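Local coordinates for toluene, o-xylene monooxygenase oxygenase subunit (Pseudomonas stutzeri, PDB 2INC), which probably serves as a mainly helical companion to the diiron-containing subunit of an oxygenase that hydroxylates toluene and o-xylene, at residues Asn66-Pro71 against Ser262-Met267; Leu106-Val111 against Tyr173-Phe178; His126-Gly131 against Ala153-Trp158. One frame throughout, in Å; residues are numbered along the deposited sequence.

Contact 1 of 3, residues Asn66-Pro71 against Ser262-Met267; sequences NAFRDP and SALVKM
The ring of Phe-68 has Leu-264 over one face and the backbone of Ala-263 together with Met-267 at its edge. The arrangement includes a Met-aromatic contact and fixes a loop against helix 241-268 of a ferritin-like helical chain. CD1 of Leu-264 sits 4.2 Å from the ring centroid of Phe-68 and 28° off the ring normal, a CH-pi geometry. By contrast, SD of Met-267 is 5.3 Å from that centroid and 82° off the normal, which places the sulfur beside the rim. CB of Phe-68 points toward the helix and CG lies anti to the backbone N; CE1 of the ring comes 3.5 Å from Leu-264 N. Trp-260, Ile-144 and Cys-147 add further packing around the ring. Two smaller apolar contacts flank it: Pro-71 CD on Ala-263 CB at 3.7 Å, and Ala-67 CB near the CE methyl of Met-267. The loop is braced from within by Arg-69, whose NH2 donates to two carbonyls, both near its guanidinium plane. NH2 of Arg-69 meets Asn-66 O on a lone pair at 2.7 Å, but stands 57° above the carbonyl plane of Phe-68 O.

Contact 2 of 3, residues Leu106-Val111 against Tyr173-Phe178; sequences LTREWV and YPDVGF
Val-111 and Tyr-173 form the tight part of this contact, and Arg-108 with Asp-175 its exposed, looser side. CG2 of Val-111 lies 3.8 Å from the ring centroid of Tyr-173, 24° off the normal, a CH-pi contact displaced toward the rim. Its closest ring atom is Tyr-173 CE1, 3.5 Å away. The other methyl works in a different direction: with CG1 anti to the backbone N (chi1 166°), Val-111 touches Val-176 CG2 at 3.8 Å and Phe-178 CE2 at 3.9 Å. One valine thus meets three side chains of the opposing loop, which begins as a type I turn from Tyr-173 to Val-176. On the outer side, Arg-108 and Asp-175 reach tip to tip in a long salt bridge. NH1 of Arg-108 points almost straight at OD2 of Asp-175 over 3.3 Å, on the syn side of the carboxylate, while the bond from NH1 to OD1 is weak. The two planar groups are 55° apart, and Val-176 CG2 lies over one guanidinium face. Thr-107 OG1 caps the helix by accepting from Trp-110 N at 3.1 Å. The hydroxyl of Tyr-173 is bonded to Asp-103 O, just ahead of helix 108-117. Phe-178 also packs on Ala-115 of that helix and on Leu-169 and Ala-170, so the loop fits between helix 108-117 and the C-terminal end of helix 142-172.

Contact 3 of 3, residues His126-Gly131 against Ala153-Trp158; sequences HALQMG and ADHLRW
Leu-128 CB packs on one face of the His-155 ring between two antiparallel helices. It stands over the middle of the imidazole, 3.7 Å from the centroid and only 5° off the ring normal, a CH-pi contact. CD2 of His-155 comes within 3.1 Å of Leu-128 O, a close contact only; the same carbonyl is hydrogen-bonded to Ser-132 OG. The ring gets there because CG is anti to the carbonyl carbon, while CB of His-155 rests 3.6 Å from Gln-129 CA. CD1 of Leu-128 also approaches Trp-158 CZ3 at 4.2 Å, and ND1 of His-155 lies over a face of that indole. Beside it, the extended side chain of Gln-129 passes obliquely across Leu-156, with its OE1 3.8 Å from Leu-156 CD1.

A second shell positions these groups. His-126 ND1 gives a weak bond of 3.0 Å to OE1 of Gln-129, and the NE2 of that glutamine is held by polar side chains of another protein's chain. ND1 of His-155 is buried without a polar partner in the model, while NE2 of the ring is hydrogen-bonded nearby. Trp-158 NE1 is bonded to Asp-253. The ring of His-257 meets that of His-155 with the planes at about 70°. An alanine at His-155 would probably leave Leu-128 CB without its aromatic surface and open a gap beside Trp-158 and His-257.

The short axes run 8.2 Å apart at 170°, with the CA atoms of Gln-129 and His-155 5.0 Å from each other. Helix 208-237 packs on Leu-128 and His-155, helix 241-268 lies against Trp-158 and Asp-154, and helix 76-99 meets Arg-157; the other protein's chain reaches Gln-129 and Leu-156.

In the fold
Along the chain the first segments come in the order contact 1, contact 2, contact 3, and their partners return in reverse, so each later contact falls within the span of the earlier one. Contact 3 lies deepest, with its centre about 7 Å from the centre of the chain. Contacts 1 and 2 sit on opposite sides of that centre, their own centres about 44 Å apart; contact 3 is about 22 Å from contact 1 and 26 Å from contact 2, centre to centre. Helix 142-172 links them: it supplies one side of contact 3, runs into the loop of contact 2 and packs on Phe-68 of contact 1. Of the three, the helix-helix contact is thus the innermost, and the two loop-to-helix contacts lie farther out.

Contact 1 of 3, residues Asn66-Pro71 against Ser262-Met267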
# COMPACT_ATOMS: atom_id res chain seq x y z
N ASN B 66 -9.99 6.71 31.65
CA ASN B 66 -8.97 6.57 30.58
C ASN B 66 -8.07 5.35 30.62
O ASN B 66 -7.47 5.02 29.59
CB ASN B 66 -8.11 7.82 30.39
CG ASN B 66 -8.84 8.94 29.56
OD1 ASN B 66 -9.35 8.73 28.44
ND2 ASN B 66 -8.81 10.13 30.10
N ALA B 67 -7.96 4.69 31.79
CA ALA B 67 -7.26 3.42 31.90
C ALA B 67 -7.93 2.25 31.16
O ALA B 67 -7.32 1.22 30.96
CB ALA B 67 -7.01 3.03 33.36
N PHE B 68 -9.18 2.40 30.75
CA PHE B 68 -9.87 1.32 30.08
C PHE B 68 -9.18 0.93 28.78
O PHE B 68 -8.75 1.79 28.00
CB PHE B 68 -11.34 1.70 29.77
CG PHE B 68 -12.08 0.62 29.01
CD1 PHE B 68 -12.46 -0.57 29.65
CD2 PHE B 68 -12.36 0.76 27.63
CE1 PHE B 68 -13.11 -1.61 28.94
CE2 PHE B 68 -13.03 -0.26 26.93
CZ PHE B 68 -13.41 -1.43 27.56
N ARG B 69 -9.11 -0.38 28.53
CA ARG B 69 -8.50 -0.93 27.32
C ARG B 69 -9.45 -1.97 26.73
O ARG B 69 -9.84 -2.90 27.41
CB ARG B 69 -7.12 -1.56 27.65
CG ARG B 69 -6.11 -0.60 28.30
CD ARG B 69 -5.59 0.38 27.23
NE ARG B 69 -4.60 1.35 27.75
CZ ARG B 69 -4.90 2.56 28.24
NH1 ARG B 69 -3.93 3.37 28.65
NH2 ARG B 69 -6.15 2.99 28.32
N ASP B 70 -9.81 -1.80 25.45
CA ASP B 70 -10.53 -2.82 24.66
C ASP B 70 -9.71 -4.10 24.62
O ASP B 70 -8.58 -4.07 24.14
CB ASP B 70 -10.69 -2.34 23.21
CG ASP B 70 -11.39 -3.35 22.30
OD1 ASP B 70 -11.54 -3.06 21.06
OD2 ASP B 70 -11.85 -4.40 22.81
N PRO B 71 -10.29 -5.24 25.10
CA PRO B 71 -9.56 -6.52 25.06
C PRO B 71 -9.23 -7.01 23.64
O PRO B 71 -8.22 -7.71 23.46
CB PRO B 71 -10.52 -7.50 25.80
CG PRO B 71 -11.86 -6.89 25.68
CD PRO B 71 -11.62 -5.39 25.74
N SER B 262 -17.81 -6.83 29.00
CA SER B 262 -17.33 -7.54 30.16
C SER B 262 -16.06 -6.87 30.73
O SER B 262 -15.93 -6.73 31.94
CB SER B 262 -17.12 -9.03 29.82
OG SER B 262 -16.63 -9.68 30.98
N ALA B 263 -15.15 -6.40 29.87
CA ALA B 263 -13.94 -5.74 30.35
C ALA B 263 -14.28 -4.47 31.10
O ALA B 263 -13.66 -4.18 32.13
CB ALA B 263 -12.94 -5.48 29.23
N LEU B 264 -15.27 -3.74 30.61
CA LEU B 264 -15.67 -2.51 31.26
C LEU B 264 -16.33 -2.75 32.63
O LEU B 264 -16.04 -2.05 33.59
CB LEU B 264 -16.60 -1.70 30.36
CG LEU B 264 -16.95 -0.26 30.83
CD1 LEU B 264 -15.74 0.62 31.06
CD2 LEU B 264 -17.87 0.38 29.84
N VAL B 265 -17.23 -3.73 32.71
CA VAL B 265 -17.86 -4.05 33.99
C VAL B 265 -16.73 -4.46 34.95
O VAL B 265 -16.69 -4.00 36.12
CB VAL B 265 -18.88 -5.17 33.84
CG1 VAL B 265 -19.18 -5.83 35.23
CG2 VAL B 265 -20.15 -4.63 33.19
N LYS B 266 -15.78 -5.25 34.44
CA LYS B 266 -14.64 -5.65 35.26
C LYS B 266 -13.97 -4.43 35.88
O LYS B 266 -13.68 -4.38 37.11
CB LYS B 266 -13.63 -6.45 34.44
CG LYS B 266 -12.50 -7.00 35.29
CD LYS B 266 -11.64 -7.92 34.51
CE LYS B 266 -10.43 -8.31 35.33
NZ LYS B 266 -9.35 -8.89 34.46
N MET B 267 -13.66 -3.46 35.02
CA MET B 267 -13.01 -2.26 35.49
C MET B 267 -13.88 -1.53 36.51
O MET B 267 -13.39 -1.10 37.54
CB MET B 267 -12.63 -1.37 34.32
CG MET B 267 -12.10 -0.04 34.77
SD MET B 267 -11.67 0.88 33.30
CE MET B 267 -10.91 2.32 34.02

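Contact 2 of 3, residues Leu106-Val111 against Tyr173-Phe178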
# COMPACT_ATOMS: atom_id res chain seq x y z
N LEU B 106 -36.93 -22.74 -0.31
CA LEU B 106 -37.55 -22.60 1.02
C LEU B 106 -39.05 -22.88 0.91
O LEU B 106 -39.66 -22.59 -0.14
CB LEU B 106 -37.38 -21.15 1.53
CG LEU B 106 -35.97 -20.52 1.54
CD1 LEU B 106 -36.03 -18.98 1.81
CD2 LEU B 106 -35.09 -21.27 2.54
N THR B 107 -39.66 -23.40 1.98
CA THR B 107 -41.12 -23.68 1.93
C THR B 107 -41.97 -22.41 2.06
O THR B 107 -41.50 -21.38 2.57
CB THR B 107 -41.57 -24.59 3.04
OG1 THR B 107 -41.36 -23.94 4.31
CG2 THR B 107 -40.81 -25.92 3.02
N ARG B 108 -43.24 -22.48 1.65
CA ARG B 108 -44.10 -21.29 1.76
C ARG B 108 -44.22 -20.87 3.23
O ARG B 108 -44.23 -19.65 3.54
CB ARG B 108 -45.51 -21.59 1.19
CG ARG B 108 -46.45 -20.38 1.24
CD ARG B 108 -45.82 -19.13 0.54
NE ARG B 108 -46.56 -17.88 0.78
CZ ARG B 108 -46.55 -16.82 -0.02
NH1 ARG B 108 -45.84 -16.80 -1.16
NH2 ARG B 108 -47.27 -15.75 0.31
N GLU B 109 -44.33 -21.86 4.12
CA GLU B 109 -44.51 -21.61 5.54
C GLU B 109 -43.28 -20.89 6.14
O GLU B 109 -43.42 -19.96 6.95
CB GLU B 109 -44.76 -22.92 6.28
CG GLU B 109 -46.13 -23.60 5.93
CD GLU B 109 -46.13 -24.51 4.63
OE1 GLU B 109 -47.22 -25.09 4.33
OE2 GLU B 109 -45.09 -24.64 3.91
N TRP B 110 -42.09 -21.34 5.77
CA TRP B 110 -40.86 -20.65 6.23
C TRP B 110 -40.79 -19.22 5.66
O TRP B 110 -40.48 -18.24 6.36
CB TRP B 110 -39.61 -21.43 5.84
CG TRP B 110 -38.38 -20.71 6.30
CD1 TRP B 110 -37.42 -20.13 5.54
CD2 TRP B 110 -38.00 -20.53 7.65
NE1 TRP B 110 -36.45 -19.56 6.36
CE2 TRP B 110 -36.79 -19.80 7.66
CE3 TRP B 110 -38.57 -20.91 8.87
CZ2 TRP B 110 -36.15 -19.43 8.86
CZ3 TRP B 110 -37.92 -20.53 10.06
CH2 TRP B 110 -36.74 -19.81 10.04
N VAL B 111 -41.08 -19.07 4.38
CA VAL B 111 -41.11 -17.75 3.80
C VAL B 111 -42.01 -16.80 4.62
O VAL B 111 -41.66 -15.65 4.91
CB VAL B 111 -41.52 -17.80 2.32
CG1 VAL B 111 -41.89 -16.40 1.78
CG2 VAL B 111 -40.37 -18.39 1.47
N TYR B 173 -40.24 -13.63 -3.88
CA TYR B 173 -41.62 -13.83 -3.41
C TYR B 173 -42.31 -12.49 -3.35
O TYR B 173 -42.55 -11.97 -2.26
CB TYR B 173 -41.60 -14.46 -2.02
CG TYR B 173 -40.95 -15.82 -2.02
CD1 TYR B 173 -39.67 -16.01 -1.51
CD2 TYR B 173 -41.60 -16.91 -2.59
CE1 TYR B 173 -39.07 -17.24 -1.56
CE2 TYR B 173 -41.02 -18.14 -2.63
CZ TYR B 173 -39.76 -18.31 -2.10
OH TYR B 173 -39.19 -19.54 -2.15
N PRO B 174 -42.59 -11.90 -4.52
CA PRO B 174 -43.10 -10.54 -4.62
C PRO B 174 -44.49 -10.32 -4.04
O PRO B 174 -44.90 -9.15 -3.85
CB PRO B 174 -43.15 -10.28 -6.12
CG PRO B 174 -42.37 -11.35 -6.75
CD PRO B 174 -42.38 -12.52 -5.84
N ASP B 175 -45.21 -11.40 -3.78
CA ASP B 175 -46.55 -11.30 -3.21
C ASP B 175 -46.55 -11.23 -1.68
O ASP B 175 -47.59 -11.00 -1.06
CB ASP B 175 -47.46 -12.46 -3.71
CG ASP B 175 -46.97 -13.90 -3.24
OD1 ASP B 175 -47.85 -14.77 -2.99
OD2 ASP B 175 -45.73 -14.18 -3.14
N VAL B 176 -45.40 -11.43 -1.06
CA VAL B 176 -45.37 -11.51 0.42
C VAL B 176 -45.37 -10.11 1.10
O VAL B 176 -45.80 -9.97 2.26
CB VAL B 176 -44.16 -12.39 0.88
CG1 VAL B 176 -44.01 -12.38 2.38
CG2 VAL B 176 -44.35 -13.83 0.40
N GLY B 177 -44.93 -9.09 0.36
CA GLY B 177 -44.76 -7.73 0.90
C GLY B 177 -43.41 -7.48 1.60
O GLY B 177 -43.26 -6.46 2.31
N PHE B 178 -42.44 -8.37 1.43
CA PHE B 178 -41.07 -8.09 1.90
C PHE B 178 -40.68 -6.68 1.45
O PHE B 178 -40.85 -6.34 0.28
CB PHE B 178 -40.07 -9.06 1.31
CG PHE B 178 -40.15 -10.41 1.86
CD1 PHE B 178 -39.77 -10.65 3.16
CD2 PHE B 178 -40.58 -11.49 1.05
CE1 PHE B 178 -39.80 -11.93 3.69
CE2 PHE B 178 -40.59 -12.78 1.57
CZ PHE B 178 -40.21 -13.01 2.89

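Contact 3 of 3, residues His126-Gly131 against Ala153-Trp158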
# COMPACT_ATOMS: atom_id res chain seq x y z
N HIS B 126 -31.36 -1.18 13.51
CA HIS B 126 -31.11 0.25 13.45
C HIS B 126 -31.29 0.93 14.81
O HIS B 126 -30.49 1.78 15.17
CB HIS B 126 -31.98 0.95 12.40
CG HIS B 126 -31.59 2.39 12.21
ND1 HIS B 126 -30.38 2.77 11.68
CD2 HIS B 126 -32.22 3.53 12.58
CE1 HIS B 126 -30.29 4.09 11.68
NE2 HIS B 126 -31.40 4.58 12.21
N ALA B 127 -32.26 0.49 15.61
CA ALA B 127 -32.44 1.01 16.97
C ALA B 127 -31.21 0.68 17.82
O ALA B 127 -30.79 1.50 18.62
CB ALA B 127 -33.70 0.42 17.61
N LEU B 128 -30.58 -0.47 17.59
CA LEU B 128 -29.34 -0.77 18.31
C LEU B 128 -28.19 0.13 17.85
O LEU B 128 -27.32 0.51 18.67
CB LEU B 128 -28.96 -2.24 18.12
CG LEU B 128 -29.85 -3.31 18.77
CD1 LEU B 128 -29.26 -4.68 18.40
CD2 LEU B 128 -29.89 -3.11 20.27
N GLN B 129 -28.13 0.38 16.55
CA GLN B 129 -27.16 1.30 15.94
C GLN B 129 -27.28 2.65 16.62
O GLN B 129 -26.31 3.25 16.99
CB GLN B 129 -27.50 1.43 14.46
CG GLN B 129 -26.56 2.34 13.64
CD GLN B 129 -26.98 2.36 12.21
OE1 GLN B 129 -27.71 1.47 11.78
NE2 GLN B 129 -26.56 3.41 11.45
N MET B 130 -28.50 3.14 16.76
CA MET B 130 -28.73 4.39 17.48
C MET B 130 -28.32 4.33 18.95
O MET B 130 -27.73 5.28 19.50
CB MET B 130 -30.21 4.74 17.40
CG MET B 130 -30.63 5.11 15.99
SD MET B 130 -32.45 5.18 15.96
CE MET B 130 -32.79 6.66 16.94
N GLY B 131 -28.66 3.22 19.60
CA GLY B 131 -28.28 2.96 21.01
C GLY B 131 -26.81 3.04 21.24
O GLY B 131 -26.33 3.78 22.11
N ALA B 153 -20.86 0.52 14.02
CA ALA B 153 -20.58 0.09 12.65
C ALA B 153 -21.09 -1.33 12.46
O ALA B 153 -21.65 -1.66 11.41
CB ALA B 153 -19.10 0.19 12.36
N ASP B 154 -20.83 -2.22 13.43
CA ASP B 154 -21.41 -3.58 13.35
C ASP B 154 -22.92 -3.60 13.30
O ASP B 154 -23.50 -4.41 12.57
CB ASP B 154 -20.97 -4.43 14.54
CG ASP B 154 -19.47 -4.67 14.55
OD1 ASP B 154 -18.95 -5.00 15.65
OD2 ASP B 154 -18.78 -4.53 13.49
N HIS B 155 -23.60 -2.77 14.09
CA HIS B 155 -25.05 -2.83 14.05
C HIS B 155 -25.51 -2.33 12.68
O HIS B 155 -26.51 -2.82 12.16
CB HIS B 155 -25.70 -1.91 15.12
CG HIS B 155 -25.46 -2.35 16.57
ND1 HIS B 155 -25.47 -3.66 17.00
CD2 HIS B 155 -25.23 -1.61 17.67
CE1 HIS B 155 -25.25 -3.71 18.30
NE2 HIS B 155 -25.12 -2.48 18.73
N LEU B 156 -24.78 -1.38 12.10
CA LEU B 156 -25.12 -0.93 10.72
C LEU B 156 -24.90 -2.06 9.69
O LEU B 156 -25.68 -2.25 8.75
CB LEU B 156 -24.25 0.27 10.35
CG LEU B 156 -24.38 0.82 8.88
CD1 LEU B 156 -25.86 1.00 8.51
CD2 LEU B 156 -23.58 2.09 8.59
N ARG B 157 -23.86 -2.84 9.93
CA ARG B 157 -23.57 -4.00 9.10
C ARG B 157 -24.76 -4.96 9.17
O ARG B 157 -25.21 -5.47 8.14
CB ARG B 157 -22.33 -4.68 9.68
CG ARG B 157 -21.86 -5.86 8.84
CD ARG B 157 -20.92 -6.69 9.62
NE ARG B 157 -20.47 -7.85 8.82
CZ ARG B 157 -20.12 -9.04 9.30
NH1 ARG B 157 -19.76 -10.01 8.45
NH2 ARG B 157 -20.11 -9.30 10.60
N TRP B 158 -25.31 -5.20 10.37
CA TRP B 158 -26.42 -6.17 10.46
C TRP B 158 -27.66 -5.63 9.76
O TRP B 158 -28.36 -6.35 9.01
CB TRP B 158 -26.78 -6.49 11.91
CG TRP B 158 -25.74 -7.00 12.76
CD1 TRP B 158 -24.49 -7.41 12.40
CD2 TRP B 158 -25.85 -7.22 14.17
NE1 TRP B 158 -23.80 -7.86 13.52
CE2 TRP B 158 -24.61 -7.71 14.62
CE3 TRP B 158 -26.86 -6.97 15.14
CZ2 TRP B 158 -24.36 -8.01 15.94
CZ3 TRP B 158 -26.61 -7.26 16.47
CH2 TRP B 158 -25.36 -7.78 16.86